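Local coordinates for SufE-like protein, chloroplastic (Arabidopsis thaliana, PDB 4PUI), which activates a cysteine desulfurase that supplies sulfur for iron-sulfur cluster assembly, and is represented here by its BolA domain alone, at residues A[8-11]-A[12-16]; A[69-72]-A[73-77]. All coordinates share one frame; numbering follows the deposited sequence.

Overall arrangement
The BolA domain of this SufE-like protein shows how two amphipathic helices can cover one face of a small mixed sheet. Interaction 1 lies on helix 5-18, near the start of the chain; interaction 2 follows it in series, at the end of helix 64-74 and the entry to helix 76-79. Their centres are about 12 Å apart, and both send apolar side chains to strand 49-55, the middle strand of the sheet. They also touch directly: Ile-10 CG2 packs on Leu-75 CD1 at 3.9 Å, Leu-14 meets Ile-71, and the ammonium of Lys-13 probably bonds to the Leu-74 carbonyl, joining the two helices into one layer.

Interaction 1 (A[8-11]-A[12-16])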
ATOM      1  N   MET A   8       6.191  -6.600   5.225  1.00 18.97           N
ATOM      2  CA  MET A   8       5.329  -7.716   5.601  1.00 21.46           C
ATOM      3  C   MET A   8       4.098  -7.226   6.359  1.00 20.89           C
ATOM      4  O   MET A   8       2.980  -7.700   6.116  1.00 20.72           O
ATOM      5  CB  MET A   8       6.106  -8.756   6.417  1.00 28.05           C
ATOM      6  CG  MET A   8       7.149  -9.497   5.608  1.00 30.68           C
ATOM      7  SD  MET A   8       6.423 -10.251   4.124  1.00 49.46           S
ATOM      8  CE  MET A   8       5.614 -11.690   4.814  1.00 56.64           C
ATOM      9  N   ARG A   9       4.294  -6.271   7.268  1.00 17.69           N
ATOM     10  CA  ARG A   9       3.159  -5.689   7.982  1.00 16.04           C
ATOM     11  C   ARG A   9       2.182  -4.983   7.045  1.00 19.31           C
ATOM     12  O   ARG A   9       0.962  -5.092   7.227  1.00 17.35           O
ATOM     13  CB  ARG A   9       3.618  -4.693   9.058  1.00 16.98           C
ATOM     14  CG  ARG A   9       4.263  -5.325  10.249  1.00 19.24           C
ATOM     15  CD  ARG A   9       4.387  -4.325  11.403  1.00 20.64           C
ATOM     16  NE  ARG A   9       5.110  -3.113  11.034  1.00 19.34           N
ATOM     17  CZ  ARG A   9       6.413  -2.937  11.216  1.00 18.84           C
ATOM     18  NH1 ARG A   9       7.139  -3.902  11.745  1.00 22.32           N
ATOM     19  NH2 ARG A   9       6.995  -1.798  10.861  1.00 19.71           N
ATOM     20  N   ILE A  10       2.719  -4.250   6.066  1.00 17.11           N
ATOM     21  CA  ILE A  10       1.892  -3.533   5.095  1.00 15.60           C
ATOM     22  C   ILE A  10       1.069  -4.534   4.291  1.00 15.45           C
ATOM     23  O   ILE A  10      -0.141  -4.372   4.147  1.00 17.09           O
ATOM     24  CB  ILE A  10       2.755  -2.657   4.153  1.00 19.55           C
ATOM     25  CG1 ILE A  10       3.303  -1.432   4.899  1.00 19.02           C
ATOM     26  CG2 ILE A  10       1.959  -2.207   2.921  1.00 18.25           C
ATOM     27  CD1 ILE A  10       4.319  -0.647   4.067  1.00 18.93           C
ATOM     28  N   ARG A  11       1.716  -5.582   3.804  1.00 17.92           N
ATOM     29  CA  ARG A  11       1.008  -6.610   3.042  1.00 19.33           C
ATOM     30  C   ARG A  11      -0.092  -7.257   3.891  1.00 20.52           C
ATOM     31  O   ARG A  11      -1.213  -7.440   3.434  1.00 19.82           O
ATOM     32  CB  ARG A  11       1.982  -7.671   2.531  1.00 22.51           C
ATOM     33  CG  ARG A  11       1.287  -8.882   1.929  1.00 28.72           C
ATOM     34  CD  ARG A  11       2.250  -9.774   1.162  1.00 31.55           C
ATOM     35  NE  ARG A  11       2.422  -9.330  -0.214  1.00 36.03           N
ATOM     36  CZ  ARG A  11       1.558  -9.581  -1.198  1.00 40.79           C
ATOM     37  NH1 ARG A  11       0.439 -10.269  -0.963  1.00 38.82           N
ATOM     38  NH2 ARG A  11       1.808  -9.141  -2.423  1.00 36.61           N
ATOM     39  N   GLU A  12       0.221  -7.591   5.135  1.00 17.70           N
ATOM     40  CA  GLU A  12      -0.773  -8.261   5.974  1.00 21.35           C
ATOM     41  C   GLU A  12      -1.970  -7.357   6.293  1.00 19.16           C
ATOM     42  O   GLU A  12      -3.121  -7.821   6.330  1.00 19.07           O
ATOM     43  CB  GLU A  12      -0.127  -8.797   7.256  1.00 29.01           C
ATOM     44  CG  GLU A  12       0.628 -10.095   7.031  1.00 36.51           C
ATOM     45  CD  GLU A  12       1.505 -10.485   8.204  1.00 46.13           C
ATOM     46  OE1 GLU A  12       1.107 -10.213   9.356  1.00 47.62           O
ATOM     47  OE2 GLU A  12       2.590 -11.065   7.966  1.00 47.28           O
ATOM     48  N   LYS A  13      -1.698  -6.080   6.526  1.00 19.06           N
ATOM     49  CA  LYS A  13      -2.753  -5.118   6.839  1.00 19.93           C
ATOM     50  C   LYS A  13      -3.698  -4.962   5.645  1.00 18.49           C
ATOM     51  O   LYS A  13      -4.917  -4.957   5.801  1.00 17.61           O
ATOM     52  CB  LYS A  13      -2.151  -3.769   7.225  1.00 18.92           C
ATOM     53  CG  LYS A  13      -3.170  -2.665   7.548  1.00 21.84           C
ATOM     54  CD  LYS A  13      -3.952  -2.970   8.814  1.00 25.53           C
ATOM     55  CE  LYS A  13      -4.903  -1.838   9.172  1.00 29.82           C
ATOM     56  NZ  LYS A  13      -4.348  -0.912  10.201  1.00 32.65           N
ATOM     57  N   LEU A  14      -3.134  -4.832   4.453  1.00 17.33           N
ATOM     58  CA  LEU A  14      -3.974  -4.670   3.272  1.00 16.94           C
ATOM     59  C   LEU A  14      -4.761  -5.932   2.955  1.00 17.14           C
ATOM     60  O   LEU A  14      -5.921  -5.848   2.545  1.00 17.99           O
ATOM     61  CB  LEU A  14      -3.134  -4.251   2.072  1.00 16.95           C
ATOM     62  CG  LEU A  14      -2.393  -2.928   2.276  1.00 17.05           C
ATOM     63  CD1 LEU A  14      -1.449  -2.671   1.120  1.00 19.19           C
ATOM     64  CD2 LEU A  14      -3.367  -1.765   2.451  1.00 17.85           C
ATOM     65  N   GLU A  15      -4.130  -7.090   3.125  1.00 17.03           N
ATOM     66  CA  GLU A  15      -4.817  -8.367   2.940  1.00 20.09           C
ATOM     67  C   GLU A  15      -5.991  -8.479   3.913  1.00 20.95           C
ATOM     68  O   GLU A  15      -7.099  -8.849   3.525  1.00 23.28           O
ATOM     69  CB  GLU A  15      -3.857  -9.547   3.145  1.00 24.62           C
ATOM     70  CG  GLU A  15      -2.871  -9.744   2.011  1.00 24.99           C
ATOM     71  CD  GLU A  15      -1.820 -10.784   2.308  1.00 33.31           C
ATOM     72  OE1 GLU A  15      -1.646 -11.142   3.491  1.00 36.98           O
ATOM     73  OE2 GLU A  15      -1.168 -11.245   1.349  1.00 34.07           O
ATOM     74  N   LYS A  16      -5.735  -8.159   5.176  1.00 21.30           N
ATOM     75  CA  LYS A  16      -6.743  -8.297   6.216  1.00 22.61           C
ATOM     76  C   LYS A  16      -7.923  -7.356   5.987  1.00 22.74           C
ATOM     77  O   LYS A  16      -9.078  -7.751   6.140  1.00 24.16           O
ATOM     78  CB  LYS A  16      -6.133  -8.031   7.593  1.00 28.15           C
ATOM     79  CG  LYS A  16      -7.103  -8.307   8.725  1.00 40.11           C
ATOM     80  CD  LYS A  16      -7.250  -7.115   9.646  1.00 41.64           C
ATOM     81  CE  LYS A  16      -6.319  -7.221  10.837  1.00 42.57           C
ATOM     82  NZ  LYS A  16      -6.780  -6.354  11.957  1.00 47.77           N
TER
HETATM   83  O   HOH W   1       2.801 -10.166   4.755  1.00 42.57           O
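Arg-11 and Glu-15, four residues apart on one helix, are joined by a salt bridge in which Arg-11 NH1 lies 3.0 Å from Glu-15 OE2. The oxygen sits at the edge of the guanidinium, within 8° of its plane, whereas the nitrogen reaches the carboxylate from its anti side, tilted out of its plane; the two flat groups are turned 72° against each other. With CG anti to the backbone N (chi1 171°), the arginine brings CG to 3.5 Å from OE2, and a bend at chi3 then turns the guanidinium so that NH1 meets the same oxygen. A second bond, from Arg-11 NH2 to the carbonyl of Leu-23, ties the guanidinium to strand 22-27 and should help to fix its rotation.

The backbone is a regular alpha-helix, its i to i+4 ladder running from Glu-12 N to Met-8 O (2.9 Å) through to Glu-15 N to Arg-11 O (3.0 Å). A water lies between Met-8 O, at 2.8 Å, and Glu-12 OE2, where its bond is weak at 3.3 Å. This is the amphipathic pattern of helix 5-18 in the BolA domain: Met-8 and Glu-12 mark the exposed side, Arg-11, Glu-15 and Lys-13 take the flanks, and Ile-10 and Leu-14 face the sheet.

Those two lie side by side and point the same way, Ile-10 CG2 touching Leu-14 CD1 at 3.9 Å. Leu-14 CG is closer still to the Ile-10 carbonyl, 3.3 Å from its oxygen. Beneath them strand 49-55 offers Leu-52 to both, with Phe-50 under Ile-10 and Ile-54 under Leu-14.

Interaction 2 (A[69-72]-A[73-77]); sequences RLIY and DLLQD
Leu-70 and Leu-74 run alongside each other one helical turn apart, with Leu-70 CD2 against Leu-74 CD1 at 3.7 Å. Leu-70 carries CG anti to the backbone N (chi1 -179°), and this swings its end towards the following turn although its CB points away from it. Ile-71 and Leu-75 form a second such pair, Ile-71 CG2 meeting Leu-75 CD1 at 3.9 Å, but this one is buried. Leu-52 of the central strand touches both members, while Ile-54 and Ile-88 pack on Ile-71 and Leu-86 on Leu-75.

Among the backbone bonds the regular ladder holds as far as Leu-74 N to Leu-70 O, 3.1 Å. Leu-75 then leaves helical geometry, and its N is shared weakly between the carbonyls of Ile-71 and Tyr-72. The residue serves at once as the exit from helix 64-74 and the N-cap position of helix 76-79.

The polar contacts involve Asp-73 and Gln-76. Gln-76 has CG between its backbone N and carbonyl carbon (chi1 63°), which directs the extended chain to Asp-73 O; NE2 bonds there at 3.2 Å, using a lone pair in the carbonyl plane. A water donates both to Leu-70 O and, at 2.6 Å, to Asp-73 OD2.

The junction thus combines weak backbone bonds at Leu-75 N with a separate side-chain link, the Gln-76 amide, whose two ends bond to Asp-73 O near the end of helix 64-74 and to Lys-80, just past helix 76-79. With Ile-71 and Leu-75 buried on Leu-52, the contact is apolar towards the sheet and polar around Asp-73 and Gln-76.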
ATOM      1  N   ARG A  69      -6.421   8.100   0.139  1.00 15.25           N
ATOM      2  CA  ARG A  69      -6.526   8.482   1.546  1.00 14.97           C
ATOM      3  C   ARG A  69      -6.940   7.309   2.417  1.00 15.55           C
ATOM      4  O   ARG A  69      -6.556   7.243   3.596  1.00 15.62           O
ATOM      5  CB  ARG A  69      -7.510   9.647   1.700  1.00 18.08           C
ATOM      6  CG  ARG A  69      -6.945  10.956   1.191  1.00 17.39           C
ATOM      7  CD  ARG A  69      -8.005  12.032   1.056  1.00 20.13           C
ATOM      8  NE  ARG A  69      -7.433  13.294   0.595  1.00 21.02           N
ATOM      9  CZ  ARG A  69      -8.152  14.320   0.161  1.00 25.07           C
ATOM     10  NH1 ARG A  69      -9.470  14.235   0.120  1.00 26.10           N
ATOM     11  NH2 ARG A  69      -7.546  15.428  -0.242  1.00 30.61           N
ATOM     12  N   LEU A  70      -7.730   6.400   1.844  1.00 16.79           N
ATOM     13  CA  LEU A  70      -8.148   5.173   2.524  1.00 16.98           C
ATOM     14  C   LEU A  70      -6.935   4.327   2.883  1.00 18.45           C
ATOM     15  O   LEU A  70      -6.819   3.820   4.006  1.00 17.66           O
ATOM     16  CB  LEU A  70      -9.093   4.374   1.606  1.00 19.28           C
ATOM     17  CG  LEU A  70      -9.729   3.048   2.045  1.00 26.29           C
ATOM     18  CD1 LEU A  70     -10.947   2.787   1.190  1.00 25.64           C
ATOM     19  CD2 LEU A  70      -8.810   1.851   1.929  1.00 23.95           C
ATOM     20  N   ILE A  71      -6.036   4.172   1.918  1.00 15.98           N
ATOM     21  CA  ILE A  71      -4.821   3.396   2.122  1.00 16.01           C
ATOM     22  C   ILE A  71      -3.902   4.080   3.141  1.00 16.26           C
ATOM     23  O   ILE A  71      -3.337   3.427   4.022  1.00 17.15           O
ATOM     24  CB  ILE A  71      -4.078   3.185   0.794  1.00 17.47           C
ATOM     25  CG1 ILE A  71      -4.949   2.387  -0.182  1.00 19.59           C
ATOM     26  CG2 ILE A  71      -2.739   2.482   1.030  1.00 18.46           C
ATOM     27  CD1 ILE A  71      -5.344   1.059   0.351  1.00 21.04           C
ATOM     28  N   TYR A  72      -3.768   5.395   3.024  1.00 15.94           N
ATOM     29  CA  TYR A  72      -2.960   6.146   3.972  1.00 16.79           C
ATOM     30  C   TYR A  72      -3.518   5.963   5.388  1.00 18.02           C
ATOM     31  O   TYR A  72      -2.763   5.782   6.349  1.00 17.31           O
ATOM     32  CB  TYR A  72      -2.919   7.627   3.589  1.00 21.13           C
ATOM     33  CG  TYR A  72      -1.639   8.024   2.894  1.00 22.70           C
ATOM     34  CD1 TYR A  72      -1.256   7.438   1.690  1.00 22.41           C
ATOM     35  CD2 TYR A  72      -0.799   8.962   3.466  1.00 25.83           C
ATOM     36  CE1 TYR A  72      -0.067   7.805   1.071  1.00 26.88           C
ATOM     37  CE2 TYR A  72       0.372   9.328   2.862  1.00 31.27           C
ATOM     38  CZ  TYR A  72       0.737   8.750   1.674  1.00 27.64           C
ATOM     39  OH  TYR A  72       1.921   9.144   1.104  1.00 34.32           O
ATOM     40  N   ASP A  73      -4.840   5.974   5.518  1.00 15.73           N
ATOM     41  CA  ASP A  73      -5.454   5.792   6.835  1.00 17.32           C
ATOM     42  C   ASP A  73      -5.146   4.413   7.415  1.00 19.74           C
ATOM     43  O   ASP A  73      -4.841   4.275   8.604  1.00 19.16           O
ATOM     44  CB  ASP A  73      -6.967   6.014   6.748  1.00 19.57           C
ATOM     45  CG  ASP A  73      -7.692   5.629   8.023  1.00 25.96           C
ATOM     46  OD1 ASP A  73      -7.501   6.317   9.033  1.00 24.58           O
ATOM     47  OD2 ASP A  73      -8.461   4.640   8.017  1.00 27.44           O
ATOM     48  N   LEU A  74      -5.229   3.383   6.578  1.00 17.58           N
ATOM     49  CA  LEU A  74      -4.961   2.025   7.039  1.00 17.22           C
ATOM     50  C   LEU A  74      -3.521   1.856   7.484  1.00 18.48           C
ATOM     51  O   LEU A  74      -3.219   1.031   8.351  1.00 20.31           O
ATOM     52  CB  LEU A  74      -5.234   1.018   5.927  1.00 19.25           C
ATOM     53  CG  LEU A  74      -6.683   0.832   5.502  1.00 21.14           C
ATOM     54  CD1 LEU A  74      -6.734  -0.108   4.310  1.00 22.58           C
ATOM     55  CD2 LEU A  74      -7.525   0.304   6.653  1.00 22.43           C
ATOM     56  N   LEU A  75      -2.627   2.625   6.875  1.00 16.05           N
ATOM     57  CA  LEU A  75      -1.205   2.443   7.117  1.00 17.08           C
ATOM     58  C   LEU A  75      -0.602   3.571   7.933  1.00 18.78           C
ATOM     59  O   LEU A  75       0.617   3.721   7.968  1.00 19.84           O
ATOM     60  CB  LEU A  75      -0.456   2.301   5.789  1.00 17.09           C
ATOM     61  CG  LEU A  75      -0.893   1.097   4.944  1.00 17.58           C
ATOM     62  CD1 LEU A  75      -0.139   1.050   3.624  1.00 18.08           C
ATOM     63  CD2 LEU A  75      -0.688  -0.186   5.732  1.00 18.30           C
ATOM     64  N   GLN A  76      -1.446   4.351   8.605  1.00 18.12           N
ATOM     65  CA  GLN A  76      -0.973   5.571   9.244  1.00 18.00           C
ATOM     66  C   GLN A  76       0.062   5.296  10.321  1.00 19.32           C
ATOM     67  O   GLN A  76       0.955   6.105  10.532  1.00 21.59           O
ATOM     68  CB  GLN A  76      -2.131   6.396   9.809  1.00 20.09           C
ATOM     69  CG  GLN A  76      -2.906   5.722  10.902  1.00 22.50           C
ATOM     70  CD  GLN A  76      -4.023   6.605  11.418  1.00 28.57           C
ATOM     71  OE1 GLN A  76      -3.801   7.511  12.234  1.00 28.91           O
ATOM     72  NE2 GLN A  76      -5.233   6.351  10.944  1.00 24.62           N
ATOM     73  N   ASP A  77      -0.026   4.146  10.979  1.00 19.50           N
ATOM     74  CA  ASP A  77       0.930   3.876  12.060  1.00 23.11           C
ATOM     75  C   ASP A  77       2.342   3.697  11.512  1.00 22.23           C
ATOM     76  O   ASP A  77       3.311   4.051  12.171  1.00 22.82           O
ATOM     77  CB  ASP A  77       0.495   2.676  12.891  1.00 30.44           C
ATOM     78  CG  ASP A  77      -0.643   3.018  13.831  1.00 34.30           C
ATOM     79  OD1 ASP A  77      -0.716   4.187  14.269  1.00 40.50           O
ATOM     80  OD2 ASP A  77      -1.465   2.126  14.122  1.00 37.87           O
TER
HETATM   81  O   HOH W   2      -9.127   3.462   5.744  1.00 28.61           O